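Local coordinates for protein HI_1472 (Haemophilus influenzae, PDB 3PSH), which binds molybdate and tungstate, but not sulfate or phosphate, as the periplasmic solute-binding component of the low-affinity molybdate importer MolBCA, at residues P127-T130 against K134-N137; R185-N190 against Q255-I260; K200-M205 against A211-A216; A217-F222 against L231-A236; V237-D242 against V291-A296. One frame throughout, in Å; residues are numbered along the deposited sequence.

Contact 1: P127-T130 against K134-N137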
# COMPACT_ATOMS: atom_id res chain seq x y z
N PRO A 127 8.50 -6.54 -9.66
CA PRO A 127 8.74 -8.02 -9.81
C PRO A 127 7.91 -8.61 -10.94
O PRO A 127 6.96 -7.96 -11.42
CB PRO A 127 8.29 -8.61 -8.51
CG PRO A 127 7.22 -7.60 -8.00
CD PRO A 127 7.61 -6.21 -8.52
N THR A 128 8.33 -9.79 -11.38
CA THR A 128 7.56 -10.70 -12.25
C THR A 128 7.17 -11.89 -11.32
O THR A 128 8.03 -12.60 -10.75
CB THR A 128 8.47 -11.23 -13.41
OG1 THR A 128 8.92 -10.12 -14.17
CG2 THR A 128 7.75 -12.24 -14.26
N LEU A 129 5.86 -12.10 -11.20
CA LEU A 129 5.31 -13.02 -10.24
C LEU A 129 4.36 -13.98 -10.93
O LEU A 129 3.47 -13.57 -11.69
CB LEU A 129 4.53 -12.28 -9.16
CG LEU A 129 5.33 -11.26 -8.39
CD1 LEU A 129 4.29 -10.41 -7.62
CD2 LEU A 129 6.36 -11.88 -7.43
N THR A 130 4.58 -15.26 -10.70
CA THR A 130 3.77 -16.24 -11.36
C THR A 130 2.40 -16.43 -10.66
O THR A 130 1.46 -16.97 -11.29
CB THR A 130 4.46 -17.63 -11.49
OG1 THR A 130 4.72 -18.13 -10.20
CG2 THR A 130 5.75 -17.55 -12.33
N LYS A 134 -1.40 -14.85 -4.60
CA LYS A 134 -0.90 -15.62 -3.49
C LYS A 134 0.32 -14.84 -2.81
O LYS A 134 0.40 -14.75 -1.59
CB LYS A 134 -0.41 -17.04 -3.96
CG LYS A 134 0.10 -17.87 -2.73
CD LYS A 134 0.38 -19.35 -3.31
CE LYS A 134 1.17 -20.25 -2.40
NZ LYS A 134 0.50 -20.23 -1.11
N ALA A 135 1.16 -14.31 -3.62
CA ALA A 135 2.37 -13.69 -3.16
C ALA A 135 1.98 -12.50 -2.31
O ALA A 135 2.60 -12.27 -1.26
CB ALA A 135 3.23 -13.23 -4.37
N TYR A 136 1.06 -11.67 -2.81
CA TYR A 136 0.61 -10.52 -1.98
C TYR A 136 -0.26 -10.87 -0.77
O TYR A 136 -0.22 -10.24 0.34
CB TYR A 136 -0.02 -9.37 -2.83
CG TYR A 136 1.06 -8.66 -3.70
CD1 TYR A 136 2.10 -7.94 -3.03
CD2 TYR A 136 1.02 -8.62 -5.13
CE1 TYR A 136 3.08 -7.25 -3.81
CE2 TYR A 136 1.99 -7.92 -5.87
CZ TYR A 136 3.00 -7.23 -5.18
OH TYR A 136 3.98 -6.60 -5.86
N ASN A 137 -1.15 -11.87 -0.93
CA ASN A 137 -1.90 -12.33 0.22
C ASN A 137 -0.98 -12.84 1.37
O ASN A 137 -1.05 -12.44 2.52
CB ASN A 137 -2.83 -13.44 -0.19
CG ASN A 137 -4.01 -12.90 -1.05
OD1 ASN A 137 -4.25 -11.69 -1.03
ND2 ASN A 137 -4.73 -13.79 -1.76
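Y136 reaches out to P127 and L129 with the far half of its ring, a compact example of one aromatic side chain tying a helix to the loop that leads into it. Its CB points neither at the loop nor away from it. The first torsion does the rest: with CG anti to the carbonyl carbon (chi1 -69°), the ring swings over toward the 127-130 segment. Along the edge that carries CD2, the first neighbour is CD1 of L204, which packs on CD2 itself. One atom further on, CE2 meets CD1 of L129 at 3.8 Å, the methyl arriving obliquely and the two side chains crossing at about a right angle. The same CE2 lies against the backbone between K200 and Y201. Helix 132-151, which carries the tyrosine, follows the last strand of the N-terminal sheet and precedes the first strand of the second, consistent with the long helix that joins the two lobes in binding proteins of this Fe/B12 type. At the tip, OH passes CG of P127 at 4.0 Å, an apolar neighbour. Its hydrogen bond goes instead to the backbone oxygen of G199, which can only accept, and this satisfies the buried hydroxyl and fixes where the ring ends. From the loop side, CD1 of L129 also lies 4.4 Å from CB of A135 and so touches both the helix surface and the ring. The Y136 side chain lies about 8 Å from the bound molybdate and about 6 Å from that of Y280, a molybdate-binding residue.

Contact 2: R185-N190 against Q255-I260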
# COMPACT_ATOMS: atom_id res chain seq x y z
N ARG A 185 -13.27 -2.37 -17.20
CA ARG A 185 -11.88 -1.91 -17.57
C ARG A 185 -11.56 -0.57 -16.94
O ARG A 185 -12.17 0.46 -17.25
CB ARG A 185 -11.77 -1.83 -19.08
CG ARG A 185 -11.84 -3.31 -19.65
CD ARG A 185 -11.80 -3.39 -21.20
NE ARG A 185 -10.70 -2.57 -21.76
CZ ARG A 185 -9.38 -2.84 -21.83
NH1 ARG A 185 -8.82 -3.98 -21.31
NH2 ARG A 185 -8.61 -1.90 -22.46
N THR A 186 -10.49 -0.58 -16.09
CA THR A 186 -10.25 0.48 -15.15
C THR A 186 -8.80 0.90 -15.25
O THR A 186 -7.98 0.03 -15.61
CB THR A 186 -10.59 -0.05 -13.72
OG1 THR A 186 -11.95 -0.56 -13.66
CG2 THR A 186 -10.45 0.99 -12.68
N TYR A 187 -8.53 2.18 -14.95
CA TYR A 187 -7.17 2.67 -15.10
C TYR A 187 -6.85 3.48 -13.87
O TYR A 187 -7.64 4.33 -13.47
CB TYR A 187 -7.15 3.61 -16.33
CG TYR A 187 -5.78 4.27 -16.54
CD1 TYR A 187 -4.72 3.54 -17.16
CD2 TYR A 187 -5.57 5.61 -16.19
CE1 TYR A 187 -3.45 4.16 -17.36
CE2 TYR A 187 -4.25 6.22 -16.40
CZ TYR A 187 -3.25 5.47 -17.00
OH TYR A 187 -2.05 6.14 -17.09
N MET A 188 -5.62 3.26 -13.36
CA MET A 188 -5.14 4.02 -12.23
C MET A 188 -4.25 5.19 -12.72
O MET A 188 -3.17 4.97 -13.21
CB MET A 188 -4.41 3.02 -11.28
CG MET A 188 -3.70 3.69 -10.18
SD MET A 188 -4.69 4.79 -9.14
CE MET A 188 -5.75 3.74 -8.53
N ALA A 189 -4.69 6.39 -12.53
CA ALA A 189 -3.91 7.58 -13.01
C ALA A 189 -3.18 8.24 -11.81
O ALA A 189 -3.79 8.78 -10.91
CB ALA A 189 -4.91 8.60 -13.67
N ASN A 190 -1.86 8.05 -11.79
CA ASN A 190 -0.94 8.71 -10.85
C ASN A 190 -0.37 9.98 -11.51
O ASN A 190 -0.54 10.18 -12.73
CB ASN A 190 0.16 7.73 -10.40
CG ASN A 190 -0.24 6.94 -9.20
OD1 ASN A 190 -1.28 6.32 -9.17
ND2 ASN A 190 0.59 7.00 -8.15
N GLN A 255 -8.14 18.71 -22.11
CA GLN A 255 -8.72 18.30 -23.39
C GLN A 255 -8.18 17.01 -24.06
O GLN A 255 -8.95 16.31 -24.71
CB GLN A 255 -8.79 19.52 -24.38
CG GLN A 255 -9.80 19.32 -25.60
CD GLN A 255 -11.32 19.07 -25.23
OE1 GLN A 255 -11.79 19.42 -24.13
NE2 GLN A 255 -12.05 18.44 -26.17
N GLY A 256 -6.91 16.65 -23.89
CA GLY A 256 -6.34 15.45 -24.52
C GLY A 256 -7.00 14.16 -24.04
O GLY A 256 -6.98 13.17 -24.72
N TRP A 257 -7.58 14.23 -22.83
CA TRP A 257 -8.24 13.10 -22.14
C TRP A 257 -9.74 13.02 -22.43
O TRP A 257 -10.41 12.00 -22.06
CB TRP A 257 -8.04 13.19 -20.62
CG TRP A 257 -6.61 12.92 -20.21
CD1 TRP A 257 -5.50 13.69 -20.48
CD2 TRP A 257 -6.18 11.87 -19.33
NE1 TRP A 257 -4.36 13.13 -19.84
CE2 TRP A 257 -4.76 11.98 -19.20
CE3 TRP A 257 -6.82 10.75 -18.77
CZ2 TRP A 257 -4.01 11.05 -18.41
CZ3 TRP A 257 -6.04 9.81 -18.02
CH2 TRP A 257 -4.66 10.00 -17.85
N ALA A 258 -10.29 14.09 -23.05
CA ALA A 258 -11.76 14.24 -23.18
C ALA A 258 -12.59 13.12 -23.87
O ALA A 258 -13.80 12.94 -23.56
CB ALA A 258 -12.11 15.62 -23.80
N ASN A 259 -11.95 12.41 -24.80
CA ASN A 259 -12.59 11.37 -25.58
C ASN A 259 -12.45 9.98 -24.96
O ASN A 259 -13.11 9.04 -25.37
CB ASN A 259 -12.06 11.29 -27.01
CG ASN A 259 -12.55 12.43 -27.87
OD1 ASN A 259 -11.90 12.74 -28.84
ND2 ASN A 259 -13.70 13.05 -27.54
N ILE A 260 -11.56 9.83 -23.99
CA ILE A 260 -11.65 8.60 -23.21
C ILE A 260 -13.05 8.31 -22.61
O ILE A 260 -13.74 9.13 -22.01
CB ILE A 260 -10.56 8.63 -22.10
CG1 ILE A 260 -9.18 8.69 -22.74
CG2 ILE A 260 -10.75 7.47 -21.22
CD1 ILE A 260 -8.21 9.11 -21.61
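W257 points the six-membered end of its indole at Y187 and A189, and all the close packing of this contact converges on a single atom, CH2. CE2 of Y187 stands 4.1 Å from it, at the edge of the indole and near its plane. The two side chains cross at about a right angle, but the approach to the tyrosine ring is oblique, so it is no regular stack. CB of A189 adds a looser touch at 4.4 Å from the same CH2. No hydrogen bond spans the two segments, which bury 78 Å² between them. A long reach is needed because the backbones stay far apart, the CA atoms of A189 and W257 being 11.5 Å from each other. Y187 contributes by holding CG anti to its own nitrogen (chi1 176°). Being two residues apart along the 185-190 segment, Y187 and A189 face the same way, off the parallel sheet of the C-terminal Rossmann-like lobe, whose strand order is 2-1-3-4. Helix 227-233 lines that face too: V230 and W233 pack on Y187, and L227 on W257. The indole also rests on I238 of the adjoining strand. The other side of the contact is different in character. There the chain bends through a 3-10 segment and then a type I turn, in which I260 N bonds to W257 O at 3.1 Å and which brings I260 to the N-cap of helix 261-264. Around this bend Q255 and N259 lie exposed to solvent, while the indole projects inward from it.

Contact 3: K200-M205 against A211-A216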
# COMPACT_ATOMS: atom_id res chain seq x y z
N LYS A 200 1.67 -5.85 -9.38
CA LYS A 200 1.41 -4.89 -8.31
C LYS A 200 0.04 -5.17 -7.67
O LYS A 200 -0.90 -5.56 -8.39
CB LYS A 200 1.40 -3.48 -8.94
CG LYS A 200 2.75 -3.01 -9.46
CD LYS A 200 3.71 -2.66 -8.26
CE LYS A 200 5.14 -2.88 -8.65
NZ LYS A 200 5.98 -2.57 -7.37
N TYR A 201 -0.14 -4.74 -6.43
CA TYR A 201 -1.47 -4.89 -5.71
C TYR A 201 -2.68 -4.15 -6.45
O TYR A 201 -3.84 -4.60 -6.44
CB TYR A 201 -1.40 -4.45 -4.23
CG TYR A 201 -2.77 -4.51 -3.59
CD1 TYR A 201 -3.44 -5.74 -3.46
CD2 TYR A 201 -3.42 -3.29 -3.27
CE1 TYR A 201 -4.76 -5.76 -2.99
CE2 TYR A 201 -4.69 -3.25 -2.80
CZ TYR A 201 -5.36 -4.50 -2.62
OH TYR A 201 -6.66 -4.57 -2.21
N THR A 202 -2.33 -3.02 -7.08
CA THR A 202 -3.33 -2.22 -7.87
C THR A 202 -4.27 -3.17 -8.67
O THR A 202 -5.52 -3.12 -8.51
CB THR A 202 -2.61 -1.25 -8.79
OG1 THR A 202 -1.60 -0.47 -8.05
CG2 THR A 202 -3.63 -0.30 -9.45
N GLY A 203 -3.68 -4.04 -9.51
CA GLY A 203 -4.54 -4.86 -10.45
C GLY A 203 -5.33 -5.90 -9.62
O GLY A 203 -6.37 -6.38 -10.06
N LEU A 204 -4.78 -6.35 -8.46
CA LEU A 204 -5.44 -7.33 -7.58
C LEU A 204 -6.65 -6.69 -6.95
O LEU A 204 -7.73 -7.30 -6.84
CB LEU A 204 -4.52 -7.88 -6.48
CG LEU A 204 -3.52 -8.93 -7.11
CD1 LEU A 204 -2.39 -9.11 -6.19
CD2 LEU A 204 -4.25 -10.24 -7.23
N MET A 205 -6.50 -5.44 -6.52
CA MET A 205 -7.69 -4.76 -5.92
C MET A 205 -8.81 -4.65 -6.95
O MET A 205 -9.94 -4.97 -6.62
CB MET A 205 -7.37 -3.35 -5.41
CG MET A 205 -8.58 -2.63 -4.76
SD MET A 205 -7.96 -0.94 -4.22
CE MET A 205 -7.87 -0.07 -5.76
N ALA A 211 -13.22 -5.94 -11.62
CA ALA A 211 -12.63 -5.04 -12.56
C ALA A 211 -11.33 -5.56 -13.03
O ALA A 211 -10.94 -6.66 -12.65
CB ALA A 211 -12.42 -3.62 -11.90
N TYR A 212 -10.72 -4.84 -13.91
CA TYR A 212 -9.47 -5.26 -14.55
C TYR A 212 -8.63 -4.06 -14.83
O TYR A 212 -9.14 -3.07 -15.32
CB TYR A 212 -9.78 -5.95 -15.87
CG TYR A 212 -8.51 -6.22 -16.60
CD1 TYR A 212 -7.48 -7.01 -15.93
CD2 TYR A 212 -8.25 -5.61 -17.86
CE1 TYR A 212 -6.21 -7.25 -16.54
CE2 TYR A 212 -6.92 -5.79 -18.46
CZ TYR A 212 -5.93 -6.62 -17.76
OH TYR A 212 -4.71 -6.77 -18.40
N ASN A 213 -7.32 -4.13 -14.55
CA ASN A 213 -6.39 -3.03 -14.74
C ASN A 213 -5.96 -3.01 -16.22
O ASN A 213 -5.13 -3.86 -16.61
CB ASN A 213 -5.14 -3.22 -13.79
CG ASN A 213 -4.10 -2.16 -14.01
OD1 ASN A 213 -4.27 -1.27 -14.84
ND2 ASN A 213 -3.03 -2.16 -13.18
N VAL A 214 -6.46 -2.03 -17.03
CA VAL A 214 -6.14 -2.06 -18.48
C VAL A 214 -4.63 -2.05 -18.82
O VAL A 214 -4.24 -2.61 -19.85
CB VAL A 214 -6.86 -0.91 -19.22
CG1 VAL A 214 -8.31 -0.98 -18.87
CG2 VAL A 214 -6.34 0.45 -18.76
N ALA A 215 -3.81 -1.48 -17.93
CA ALA A 215 -2.34 -1.30 -18.17
C ALA A 215 -1.57 -2.61 -17.91
O ALA A 215 -0.43 -2.74 -18.40
CB ALA A 215 -1.80 -0.28 -17.27
N ALA A 216 -2.15 -3.56 -17.17
CA ALA A 216 -1.35 -4.67 -16.61
C ALA A 216 -0.87 -5.75 -17.58
O ALA A 216 0.05 -6.55 -17.26
CB ALA A 216 -2.12 -5.32 -15.51
O HOH W 1 -1.73 -4.26 -11.52
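In the second shell of the molybdate site, N213 packs against the first turn of helix 201-208, its CB resting 3.8 Å from CA of G203. At G203 the asparagine lies alongside helical backbone. Its amide is anti to its own backbone nitrogen (chi1 176°), and ND2 comes within 4.2 Å of CG2 of T202. A water bridges the segments: it accepts from N213 ND2 at 3.0 Å and, more weakly, from G203 N. That N-H also makes a long, weak bond to K200 O. OD1 turns back on its own chain, accepting from A215 N at 3.1 Å in an Asx turn within the type I turn N213-A216; the donor sits well above the carbonyl plane, 52° out of it. The second partner of ND2 is the backbone oxygen of Y196, a molybdate-binding residue, and T202 OG1 in turn bonds to A277 O. With ND2 bonded to the water and to Y196 O, and OD1 engaged by a backbone donor, the buried amide has a defined orientation; a flip would probably set donor against donor at A215 N and acceptor against acceptor at Y196 O, and this polar grip links the sheet edge to a molybdate-binding residue.

Contact 4: A217-F222 against L231-A236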
# COMPACT_ATOMS: atom_id res chain seq x y z
N ALA A 217 -1.51 -5.85 -18.74
CA ALA A 217 -1.04 -6.73 -19.82
C ALA A 217 0.24 -6.31 -20.56
O ALA A 217 0.88 -7.18 -21.22
CB ALA A 217 -2.14 -6.91 -20.82
N THR A 218 0.57 -5.00 -20.55
CA THR A 218 1.62 -4.41 -21.43
C THR A 218 2.68 -3.59 -20.63
O THR A 218 3.80 -3.40 -21.09
CB THR A 218 1.07 -3.60 -22.70
OG1 THR A 218 0.45 -2.38 -22.29
CG2 THR A 218 0.05 -4.39 -23.58
N ILE A 219 2.31 -3.17 -19.42
CA ILE A 219 3.20 -2.44 -18.51
C ILE A 219 3.61 -3.30 -17.37
O ILE A 219 2.85 -4.03 -16.78
CB ILE A 219 2.56 -1.07 -18.00
CG1 ILE A 219 1.98 -0.22 -19.15
CG2 ILE A 219 3.63 -0.19 -17.29
CD1 ILE A 219 3.01 0.12 -20.29
N LYS A 220 4.90 -3.18 -17.03
CA LYS A 220 5.43 -3.88 -15.85
C LYS A 220 5.63 -2.93 -14.67
O LYS A 220 6.48 -2.00 -14.71
CB LYS A 220 6.77 -4.52 -16.26
CG LYS A 220 7.32 -5.48 -15.17
CD LYS A 220 8.87 -5.68 -15.46
CE LYS A 220 9.39 -6.77 -14.51
NZ LYS A 220 10.73 -7.27 -14.82
N GLY A 221 4.83 -3.17 -13.61
CA GLY A 221 4.97 -2.36 -12.41
C GLY A 221 4.78 -0.89 -12.63
O GLY A 221 3.87 -0.45 -13.38
N PHE A 222 5.48 -0.06 -11.88
CA PHE A 222 5.08 1.33 -11.83
C PHE A 222 5.87 2.05 -12.91
O PHE A 222 7.12 2.06 -12.92
CB PHE A 222 5.28 1.97 -10.44
CG PHE A 222 4.88 3.45 -10.43
CD1 PHE A 222 3.52 3.85 -10.43
CD2 PHE A 222 5.88 4.43 -10.72
CE1 PHE A 222 3.16 5.17 -10.55
CE2 PHE A 222 5.52 5.76 -10.83
CZ PHE A 222 4.17 6.14 -10.75
N LEU A 231 -5.29 6.46 -24.35
CA LEU A 231 -6.38 6.61 -25.36
C LEU A 231 -6.67 5.27 -26.04
O LEU A 231 -7.83 4.92 -26.25
CB LEU A 231 -5.93 7.59 -26.41
CG LEU A 231 -5.73 9.07 -26.03
CD1 LEU A 231 -5.14 9.90 -27.23
CD2 LEU A 231 -7.01 9.69 -25.51
N GLU A 232 -5.60 4.54 -26.35
CA GLU A 232 -5.69 3.14 -26.89
C GLU A 232 -6.42 2.17 -25.93
O GLU A 232 -7.29 1.38 -26.32
CB GLU A 232 -4.31 2.62 -27.35
CG GLU A 232 -3.92 3.30 -28.71
CD GLU A 232 -2.46 3.07 -29.18
OE1 GLU A 232 -1.88 1.99 -28.94
OE2 GLU A 232 -1.87 3.97 -29.85
N TRP A 233 -6.11 2.26 -24.63
CA TRP A 233 -6.71 1.42 -23.62
C TRP A 233 -8.16 1.82 -23.42
O TRP A 233 -9.00 0.96 -23.22
CB TRP A 233 -5.95 1.49 -22.23
CG TRP A 233 -4.62 0.80 -22.28
CD1 TRP A 233 -4.28 -0.33 -22.99
CD2 TRP A 233 -3.45 1.20 -21.54
NE1 TRP A 233 -2.96 -0.65 -22.75
CE2 TRP A 233 -2.42 0.30 -21.91
CE3 TRP A 233 -3.16 2.27 -20.68
CZ2 TRP A 233 -1.09 0.42 -21.41
CZ3 TRP A 233 -1.81 2.38 -20.16
CH2 TRP A 233 -0.82 1.47 -20.57
N ASN A 234 -8.41 3.12 -23.53
CA ASN A 234 -9.78 3.60 -23.44
C ASN A 234 -10.59 3.03 -22.21
O ASN A 234 -11.62 2.34 -22.32
CB ASN A 234 -10.56 3.39 -24.80
CG ASN A 234 -11.82 4.21 -24.77
OD1 ASN A 234 -11.80 5.31 -24.19
ND2 ASN A 234 -12.92 3.70 -25.35
N PRO A 235 -10.09 3.28 -21.00
CA PRO A 235 -10.72 2.66 -19.87
C PRO A 235 -12.10 3.22 -19.65
O PRO A 235 -12.34 4.43 -19.91
CB PRO A 235 -9.86 3.12 -18.68
CG PRO A 235 -9.08 4.44 -19.23
CD PRO A 235 -8.83 4.00 -20.64
N ALA A 236 -12.99 2.34 -19.12
CA ALA A 236 -14.37 2.73 -18.74
C ALA A 236 -14.45 3.60 -17.47
O ALA A 236 -15.33 4.49 -17.28
CB ALA A 236 -15.25 1.46 -18.51
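T218 and I219 close on the benzo side of W233. OG1 of T218 stands 3.3 Å from CZ2, in the plane of the indole and at its edge, where an oxygen would probably find the slightly positive C-H rim more favourable than the ring face. Beside it, CG1 of I219 touches CH2 at 3.6 Å, its side chain crossing the tryptophan at about a right angle, and CD1 follows at 4.1 Å from the same CH2. The threonine hydroxyl reaches the rim because OG1 lies between the backbone N and the carbonyl carbon (chi1 70°). In the next shell, A215 CB approaches W233 CH2, and V214 CG2 packs on W233 CB. On the loop side, backbone bonds from I219 to S198 and from G221 to G197 and S198 set the course of the 217-222 segment. R185 NH2 bonds to the W233 backbone oxygen as the helix ends, N234 leaving it with positive phi. The tryptophan thus rides on the last turn of helix 227-233, between Y187 of strand 184-188 and the partly solvent-exposed connection from strand 211-213 to strand 222-224.

Contact 5: V237-D242 against V291-A296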
# COMPACT_ATOMS: atom_id res chain seq x y z
N VAL A 237 -13.44 3.39 -16.61
CA VAL A 237 -13.42 3.99 -15.26
C VAL A 237 -11.94 4.42 -15.03
O VAL A 237 -11.03 3.65 -15.30
CB VAL A 237 -13.81 3.00 -14.24
CG1 VAL A 237 -13.64 3.63 -12.87
CG2 VAL A 237 -15.30 2.62 -14.34
N ILE A 238 -11.76 5.62 -14.53
CA ILE A 238 -10.43 6.09 -14.08
C ILE A 238 -10.45 6.31 -12.59
O ILE A 238 -11.37 6.89 -12.07
CB ILE A 238 -9.88 7.31 -14.87
CG1 ILE A 238 -9.53 6.95 -16.28
CG2 ILE A 238 -8.66 8.00 -14.21
CD1 ILE A 238 -9.37 8.29 -17.20
N LEU A 239 -9.43 5.77 -11.89
CA LEU A 239 -9.32 5.90 -10.44
C LEU A 239 -8.06 6.71 -10.16
O LEU A 239 -7.09 6.66 -10.96
CB LEU A 239 -9.24 4.50 -9.75
CG LEU A 239 -10.55 3.65 -10.08
CD1 LEU A 239 -10.35 2.32 -9.53
CD2 LEU A 239 -11.84 4.34 -9.36
N VAL A 240 -8.20 7.50 -9.09
CA VAL A 240 -7.10 8.32 -8.59
C VAL A 240 -6.92 8.00 -7.10
O VAL A 240 -7.85 7.84 -6.36
CB VAL A 240 -7.33 9.83 -8.82
CG1 VAL A 240 -6.22 10.72 -8.19
CG2 VAL A 240 -7.35 10.14 -10.35
N GLN A 241 -5.65 7.88 -6.71
CA GLN A 241 -5.33 7.62 -5.29
C GLN A 241 -5.61 8.84 -4.46
O GLN A 241 -5.22 9.94 -4.93
CB GLN A 241 -3.83 7.27 -5.20
CG GLN A 241 -3.52 5.89 -5.89
CD GLN A 241 -2.04 5.48 -5.94
OE1 GLN A 241 -1.11 6.31 -5.65
NE2 GLN A 241 -1.80 4.20 -6.28
N ASP A 242 -6.16 8.65 -3.25
CA ASP A 242 -6.52 9.75 -2.35
C ASP A 242 -5.34 10.67 -2.02
O ASP A 242 -5.53 11.92 -1.87
CB ASP A 242 -7.08 9.22 -1.03
CG ASP A 242 -7.65 10.33 -0.16
OD1 ASP A 242 -8.54 11.09 -0.67
OD2 ASP A 242 -7.26 10.42 1.02
N VAL A 291 -14.08 -3.48 -0.90
CA VAL A 291 -15.57 -3.43 -0.70
C VAL A 291 -16.06 -2.06 -1.28
O VAL A 291 -17.05 -2.03 -2.05
CB VAL A 291 -16.00 -3.62 0.78
CG1 VAL A 291 -17.53 -3.50 0.92
CG2 VAL A 291 -15.49 -5.00 1.33
N TRP A 292 -15.37 -0.93 -0.97
CA TRP A 292 -15.75 0.32 -1.66
C TRP A 292 -15.80 0.23 -3.17
O TRP A 292 -16.82 0.68 -3.80
CB TRP A 292 -14.81 1.45 -1.24
CG TRP A 292 -15.20 2.78 -1.90
CD1 TRP A 292 -16.03 3.72 -1.38
CD2 TRP A 292 -14.67 3.33 -3.10
NE1 TRP A 292 -16.13 4.80 -2.22
CE2 TRP A 292 -15.30 4.59 -3.31
CE3 TRP A 292 -13.75 2.84 -4.10
CZ2 TRP A 292 -15.03 5.38 -4.47
CZ3 TRP A 292 -13.51 3.62 -5.29
CH2 TRP A 292 -14.15 4.89 -5.43
N LEU A 293 -14.75 -0.37 -3.79
CA LEU A 293 -14.72 -0.35 -5.23
C LEU A 293 -15.84 -1.31 -5.75
O LEU A 293 -16.50 -1.03 -6.78
CB LEU A 293 -13.32 -0.81 -5.75
CG LEU A 293 -13.13 -0.83 -7.26
CD1 LEU A 293 -13.37 0.56 -7.88
CD2 LEU A 293 -11.68 -1.31 -7.52
N ALA A 294 -16.04 -2.44 -5.04
CA ALA A 294 -17.08 -3.43 -5.48
C ALA A 294 -18.42 -2.70 -5.43
O ALA A 294 -19.21 -2.83 -6.37
CB ALA A 294 -17.10 -4.63 -4.59
N LYS A 295 -18.70 -1.93 -4.36
CA LYS A 295 -20.00 -1.29 -4.21
C LYS A 295 -20.18 -0.16 -5.23
O LYS A 295 -21.32 0.17 -5.65
CB LYS A 295 -20.22 -0.70 -2.78
CG LYS A 295 -20.33 -1.58 -1.66
CD LYS A 295 -20.68 -0.80 -0.30
CE LYS A 295 -21.97 0.15 -0.25
NZ LYS A 295 -23.25 -0.64 -0.07
N ALA A 296 -19.07 0.52 -5.55
CA ALA A 296 -19.10 1.59 -6.51
C ALA A 296 -19.48 1.03 -7.89
O ALA A 296 -20.16 1.69 -8.67
CB ALA A 296 -17.70 2.34 -6.54
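L239 of strand 237-240 is met by W292 and L293, neighbours on helix 283-297, where this helix covers one face of the parallel sheet in the C-terminal lobe. The layering is that of an alpha/beta/alpha sandwich: L239 turns to helix 283-297, while I238 and V240, before and after it, pack on helix 247-252 across the sheet. Along the helix, V291 does not reach the strand; its oxygen takes the helical bond from K295 N at 2.8 Å. W292 comes next and touches more lightly. Its CZ3 lies 4.5 Å from CD2 of L239, the methyl standing at the edge of the indole and near its plane, and P272 and Y274 pack on the same side chain from loops. L293 makes the closer approach. Its CG is anti to the backbone N (chi1 180°), which extends the side chain toward the strand and brings its CD1 to 3.9 Å from CD1 of L239. The other methyl, CD2, packs on the backbone oxygen of M205, so this leucine also meets helix 201-208. Two residues on, K295 heads elsewhere, its NZ bonding to the backbone oxygens of F302 and V305. Nothing polar crosses from strand to helix, and the meeting is purely apolar. On the strand side L239 is hemmed in by its own sheet, with CD1 just 3.4 Å from CG2 of T186 on the adjacent strand 184-188.

Four of the contacts are buried; contact 4 alone lies at the surface, with T218 exposed. Contacts 2, 3 and 5 share the C-terminal sheet: strand 184-188 stands between the strands of contacts 3 and 5 and bonds to both. Contacts 2 and 5 are apolar, without a hydrogen bond across them, on opposite faces of that sheet, whereas contact 3, nearest the molybdate of these three, uses an amide and a water. Contact 4 adjoins both contact 2 and contact 3. Contact 1 stands apart on helix 132-151, yet it borders contact 3, and T128 touches K220 of contact 4.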